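Local coordinates for carbon monoxide dehydrogenase (Thermococcus sp. AM4, PDB 6T7J), which probably oxidises carbon monoxide to carbon dioxide at a metal cluster, nickel-free in this crystal, and passes the electrons to ferredoxin, at residues V334-V339 against K358-E363; V339-I344 against E363-I368. One frame throughout, in Å; residues are numbered along the deposited sequence.

The two contacts follow each other along one pair of neighbouring chain segments. Interaction 1 pairs strands 336-339 and 358-361, adjacent members of a six-stranded parallel sheet with strand order 3-2-1-4-5-6, joined by a beta-alpha-beta crossover through helix 347-352. Interaction 2 pairs the loops that leave the C-terminal ends of those strands. Val339 and Glu363 belong to both, and the segments alternate along the sequence: 334-339, 339-344, 358-363, 363-368. The centres lie about 10 Å apart, and Thr361 packs on Gly366 and Ile368. Thus the sheet passes directly into the loops, one of which brings Cys343 to the broken iron-sulfur cluster, in a region that the second subunit also touches.

Interaction 1 (V334-V339 against K358-E363); sequences VEAIIV and KVITTE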
# COMPACT_ATOMS: atom_id res chain seq x y z
N VAL A 334 -23.47 24.71 -13.25
CA VAL A 334 -22.72 23.56 -13.76
C VAL A 334 -23.71 22.50 -14.21
O VAL A 334 -24.39 21.88 -13.39
CB VAL A 334 -21.75 23.01 -12.70
CG1 VAL A 334 -21.11 21.73 -13.20
CG2 VAL A 334 -20.68 24.04 -12.38
N GLU A 335 -23.79 22.28 -15.52
CA GLU A 335 -24.65 21.23 -16.04
C GLU A 335 -24.09 19.85 -15.73
O GLU A 335 -24.84 18.92 -15.43
CB GLU A 335 -24.84 21.40 -17.55
CG GLU A 335 -25.97 22.32 -17.91
CD GLU A 335 -25.71 23.77 -17.54
OE1 GLU A 335 -24.74 24.36 -18.08
OE2 GLU A 335 -26.47 24.32 -16.71
N ALA A 336 -22.77 19.70 -15.80
CA ALA A 336 -22.14 18.42 -15.54
C ALA A 336 -20.70 18.63 -15.12
O ALA A 336 -20.01 19.51 -15.66
CB ALA A 336 -22.21 17.50 -16.77
N ILE A 337 -20.25 17.83 -14.16
CA ILE A 337 -18.84 17.74 -13.79
C ILE A 337 -18.37 16.32 -14.07
O ILE A 337 -18.96 15.35 -13.56
CB ILE A 337 -18.59 18.14 -12.33
CG1 ILE A 337 -17.12 17.96 -11.96
CG2 ILE A 337 -19.50 17.37 -11.37
CD1 ILE A 337 -16.67 18.81 -10.79
N ILE A 338 -17.34 16.19 -14.90
CA ILE A 338 -16.84 14.91 -15.39
C ILE A 338 -15.54 14.62 -14.66
O ILE A 338 -14.57 15.37 -14.79
CB ILE A 338 -16.62 14.94 -16.91
CG1 ILE A 338 -17.72 15.74 -17.61
CG2 ILE A 338 -16.51 13.53 -17.47
CD1 ILE A 338 -19.11 15.19 -17.37
N VAL A 339 -15.52 13.52 -13.90
CA VAL A 339 -14.38 13.20 -13.06
C VAL A 339 -13.83 11.83 -13.43
O VAL A 339 -14.56 10.96 -13.93
CB VAL A 339 -14.75 13.25 -11.56
CG1 VAL A 339 -15.29 14.63 -11.20
CG2 VAL A 339 -15.78 12.18 -11.22
N LYS A 358 -25.03 17.09 -12.79
CA LYS A 358 -24.74 15.66 -12.89
C LYS A 358 -23.25 15.41 -12.67
O LYS A 358 -22.41 16.00 -13.35
CB LYS A 358 -25.18 15.11 -14.24
CG LYS A 358 -26.68 15.12 -14.45
CD LYS A 358 -27.04 15.42 -15.90
CE LYS A 358 -28.50 15.11 -16.18
NZ LYS A 358 -28.81 13.67 -16.02
N VAL A 359 -22.95 14.54 -11.71
CA VAL A 359 -21.58 14.12 -11.43
C VAL A 359 -21.33 12.83 -12.23
O VAL A 359 -21.84 11.77 -11.87
CB VAL A 359 -21.36 13.89 -9.93
CG1 VAL A 359 -20.01 13.22 -9.67
CG2 VAL A 359 -21.47 15.20 -9.17
N ILE A 360 -20.56 12.94 -13.31
CA ILE A 360 -20.30 11.80 -14.19
C ILE A 360 -18.94 11.22 -13.83
O ILE A 360 -17.90 11.87 -14.04
CB ILE A 360 -20.36 12.20 -15.67
CG1 ILE A 360 -21.80 12.47 -16.10
CG2 ILE A 360 -19.78 11.10 -16.54
CD1 ILE A 360 -22.19 13.92 -16.07
N THR A 361 -18.93 10.01 -13.28
CA THR A 361 -17.70 9.24 -13.13
C THR A 361 -17.46 8.43 -14.39
O THR A 361 -18.40 7.96 -15.04
CB THR A 361 -17.78 8.32 -11.91
OG1 THR A 361 -19.01 7.58 -11.93
CG2 THR A 361 -17.70 9.12 -10.62
N THR A 362 -16.18 8.27 -14.75
CA THR A 362 -15.81 7.68 -16.03
C THR A 362 -14.74 6.60 -15.96
O THR A 362 -14.45 5.98 -16.99
CB THR A 362 -15.32 8.76 -17.00
OG1 THR A 362 -14.09 9.31 -16.51
CG2 THR A 362 -16.34 9.88 -17.14
N GLU A 363 -14.14 6.35 -14.79
CA GLU A 363 -13.04 5.41 -14.69
C GLU A 363 -13.39 4.30 -13.70
O GLU A 363 -14.02 4.56 -12.67
CB GLU A 363 -11.76 6.13 -14.23
CG GLU A 363 -10.66 5.24 -13.67
CD GLU A 363 -9.72 4.72 -14.74
OE1 GLU A 363 -9.54 5.41 -15.77
OE2 GLU A 363 -9.15 3.62 -14.55
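Ile360 lies beside Ile338, the two side chains pointing the same way, and its CD1 nestles between two neighbours on the adjacent strand. It stands 3.6 Å from Ile338 CD1 and equally close to Ala336 CB, where a bare methyl leaves room for the longer isoleucine. Helix 381-395 covers this face through Ala392 and Ile388. On the other face branched residues meet methyl to methyl: Ile337 CG2 touches Val359 CG2 at 3.7 Å, and Val339 CG2 meets Thr361 CG2. Helix 347-352 packs on Val359.

Beneath these bumps the backbones pair in parallel. Ile337 N gives a hydrogen bond to Lys358 O and Ile337 O takes one from Ile360 N, each 2.9 Å long. Beyond the strand end, Thr362 crosses Ile338 at about a right angle, CG2 against CG2. With OG1 set between the backbone N and the carbonyl carbon (chi1 66°), the hydroxyl gives a 3.1 Å hydrogen bond to Val339 O, approaching from above the carbonyl plane. An alanine in place of Thr362 would probably open a gap beside Ile338 CG2 and, of the two bonds from Thr362 to Val339 O, leave the weak one from the backbone amide. The threonine hydroxyl therefore continues the pairing, by a side chain, where regular strand bonding gives way.

Interaction 2 (V339-I344 against E363-I368); sequences VDYQCI and EPKGHI. With MSK (Broken Fe4S4 cluster), chain F.
Asp340 OD1 is gripped by two backbone N-H groups, those of Tyr341 and His269, while OD2 takes a third from Asn270, so three backbone N-H groups, two of them from consecutive residues of another loop, hold the carboxylate. Across the contact the backbone of Asp340 faces Gly366, whose CA-H points almost straight at Asp340 O, 3.6 Å from CA with an angle of 172° at the hydrogen. Glycine suits this place because a CB would stand only about 2.0 Å from that oxygen. Gly366 also closes a type I turn, its N bonded to Glu363 O at 3.0 Å.

Tyr341 presses the CD2-CE2 side of its ring on the Glu363 side chain. CG of Glu363 lies 3.5 Å from Tyr341 CD2, and the carboxylate plane is turned 61° from the ring. Lys365 brings its CE to 3.9 Å from Tyr341 CE2, while its NZ forms a salt bridge with Asp106 of helix 81-115 and is modelled very close to Glu363 OE2, too close for the length to be trusted. The tyrosine hydroxyl bonds to Asn270 and Asp106, and His202 of the second subunit meets the ring edge-to-face.

Farther along, Ile368 CD1 abuts Ile344 CG2 at 3.7 Å, the two side chains crossing at about a right angle. Between Tyr341 and Ile344 comes Cys343, whose SG binds an iron of the broken cluster at 2.4 Å. The polar grip on Asp340 and the packing of Tyr341 and Ile344 thus probably help to fix the loop on either side of Cys343 in the sequence.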
# COMPACT_ATOMS: atom_id res chain seq x y z
N VAL A 339 -15.52 13.52 -13.90
CA VAL A 339 -14.38 13.20 -13.06
C VAL A 339 -13.83 11.83 -13.43
O VAL A 339 -14.56 10.96 -13.93
CB VAL A 339 -14.75 13.25 -11.56
CG1 VAL A 339 -15.29 14.63 -11.20
CG2 VAL A 339 -15.78 12.18 -11.22
N ASP A 340 -12.53 11.65 -13.21
CA ASP A 340 -11.91 10.33 -13.35
C ASP A 340 -11.47 9.81 -11.99
O ASP A 340 -12.15 8.96 -11.41
CB ASP A 340 -10.74 10.37 -14.34
CG ASP A 340 -9.84 11.58 -14.16
OD1 ASP A 340 -9.83 12.16 -13.05
OD2 ASP A 340 -9.12 11.94 -15.12
N TYR A 341 -10.35 10.30 -11.46
CA TYR A 341 -9.93 9.89 -10.13
C TYR A 341 -9.02 10.95 -9.51
O TYR A 341 -8.59 11.89 -10.17
CB TYR A 341 -9.23 8.52 -10.14
CG TYR A 341 -8.19 8.30 -11.22
CD1 TYR A 341 -7.15 9.20 -11.41
CD2 TYR A 341 -8.22 7.17 -12.02
CE1 TYR A 341 -6.19 8.99 -12.38
CE2 TYR A 341 -7.27 6.94 -13.00
CZ TYR A 341 -6.25 7.86 -13.17
OH TYR A 341 -5.31 7.64 -14.14
N GLN A 342 -8.75 10.76 -8.21
CA GLN A 342 -7.83 11.56 -7.41
C GLN A 342 -8.39 12.94 -7.06
O GLN A 342 -8.67 13.75 -7.94
CB GLN A 342 -6.47 11.69 -8.10
CG GLN A 342 -5.68 10.39 -8.13
CD GLN A 342 -4.43 10.49 -8.97
OE1 GLN A 342 -3.82 11.55 -9.08
NE2 GLN A 342 -4.03 9.37 -9.57
N CYS A 343 -8.55 13.18 -5.75
CA CYS A 343 -8.99 14.46 -5.20
C CYS A 343 -10.39 14.85 -5.68
O CYS A 343 -10.74 16.04 -5.71
CB CYS A 343 -7.99 15.58 -5.50
SG CYS A 343 -6.29 15.24 -4.98
N ILE A 344 -11.21 13.87 -6.04
CA ILE A 344 -12.62 14.08 -6.30
C ILE A 344 -13.35 13.91 -4.97
O ILE A 344 -13.57 12.78 -4.52
CB ILE A 344 -13.17 13.12 -7.36
CG1 ILE A 344 -12.24 13.07 -8.57
CG2 ILE A 344 -14.58 13.53 -7.76
CD1 ILE A 344 -12.07 14.39 -9.29
N GLU A 363 -14.14 6.35 -14.79
CA GLU A 363 -13.04 5.41 -14.69
C GLU A 363 -13.39 4.30 -13.70
O GLU A 363 -14.02 4.56 -12.67
CB GLU A 363 -11.76 6.13 -14.23
CG GLU A 363 -10.66 5.24 -13.67
CD GLU A 363 -9.72 4.72 -14.74
OE1 GLU A 363 -9.54 5.41 -15.77
OE2 GLU A 363 -9.15 3.62 -14.55
N PRO A 364 -13.01 3.05 -14.00
CA PRO A 364 -13.37 1.94 -13.09
C PRO A 364 -12.75 2.04 -11.70
O PRO A 364 -13.20 1.34 -10.79
CB PRO A 364 -12.86 0.70 -13.83
CG PRO A 364 -11.82 1.22 -14.78
CD PRO A 364 -12.32 2.57 -15.20
N LYS A 365 -11.74 2.89 -11.51
CA LYS A 365 -11.13 3.08 -10.20
C LYS A 365 -11.69 4.28 -9.46
O LYS A 365 -11.30 4.52 -8.31
CB LYS A 365 -9.61 3.21 -10.35
CG LYS A 365 -8.93 1.97 -10.90
CD LYS A 365 -7.43 2.12 -10.93
CE LYS A 365 -6.98 3.16 -11.94
NZ LYS A 365 -7.24 2.73 -13.35
N GLY A 366 -12.60 5.04 -10.07
CA GLY A 366 -13.17 6.20 -9.42
C GLY A 366 -14.68 6.17 -9.35
O GLY A 366 -15.37 6.87 -10.11
N HIS A 367 -15.22 5.36 -8.45
CA HIS A 367 -16.66 5.26 -8.25
C HIS A 367 -17.07 6.10 -7.05
O HIS A 367 -16.36 6.14 -6.03
CB HIS A 367 -17.09 3.80 -8.04
CG HIS A 367 -16.82 2.91 -9.21
ND1 HIS A 367 -17.71 2.76 -10.25
CD2 HIS A 367 -15.76 2.12 -9.50
CE1 HIS A 367 -17.21 1.92 -11.14
NE2 HIS A 367 -16.03 1.52 -10.71
N ILE A 368 -18.21 6.78 -7.17
CA ILE A 368 -18.78 7.57 -6.10
C ILE A 368 -20.28 7.23 -6.03
O ILE A 368 -20.99 7.47 -7.02
CB ILE A 368 -18.58 9.08 -6.28
CG1 ILE A 368 -17.11 9.39 -6.60
CG2 ILE A 368 -19.01 9.83 -5.03
CD1 ILE A 368 -16.90 10.77 -7.18
S1 MSK F . -5.16 18.11 -7.65
S3 MSK F . -3.00 16.64 -5.37
S4 MSK F . -5.35 18.88 -4.25
S5 MSK F . -2.74 19.71 -6.35
FE1 MSK F . -3.45 17.05 -8.67
FE2 MSK F . -4.83 19.85 -6.14
FE3 MSK F . -3.19 18.60 -4.33
FE4 MSK F . -5.14 17.20 -5.58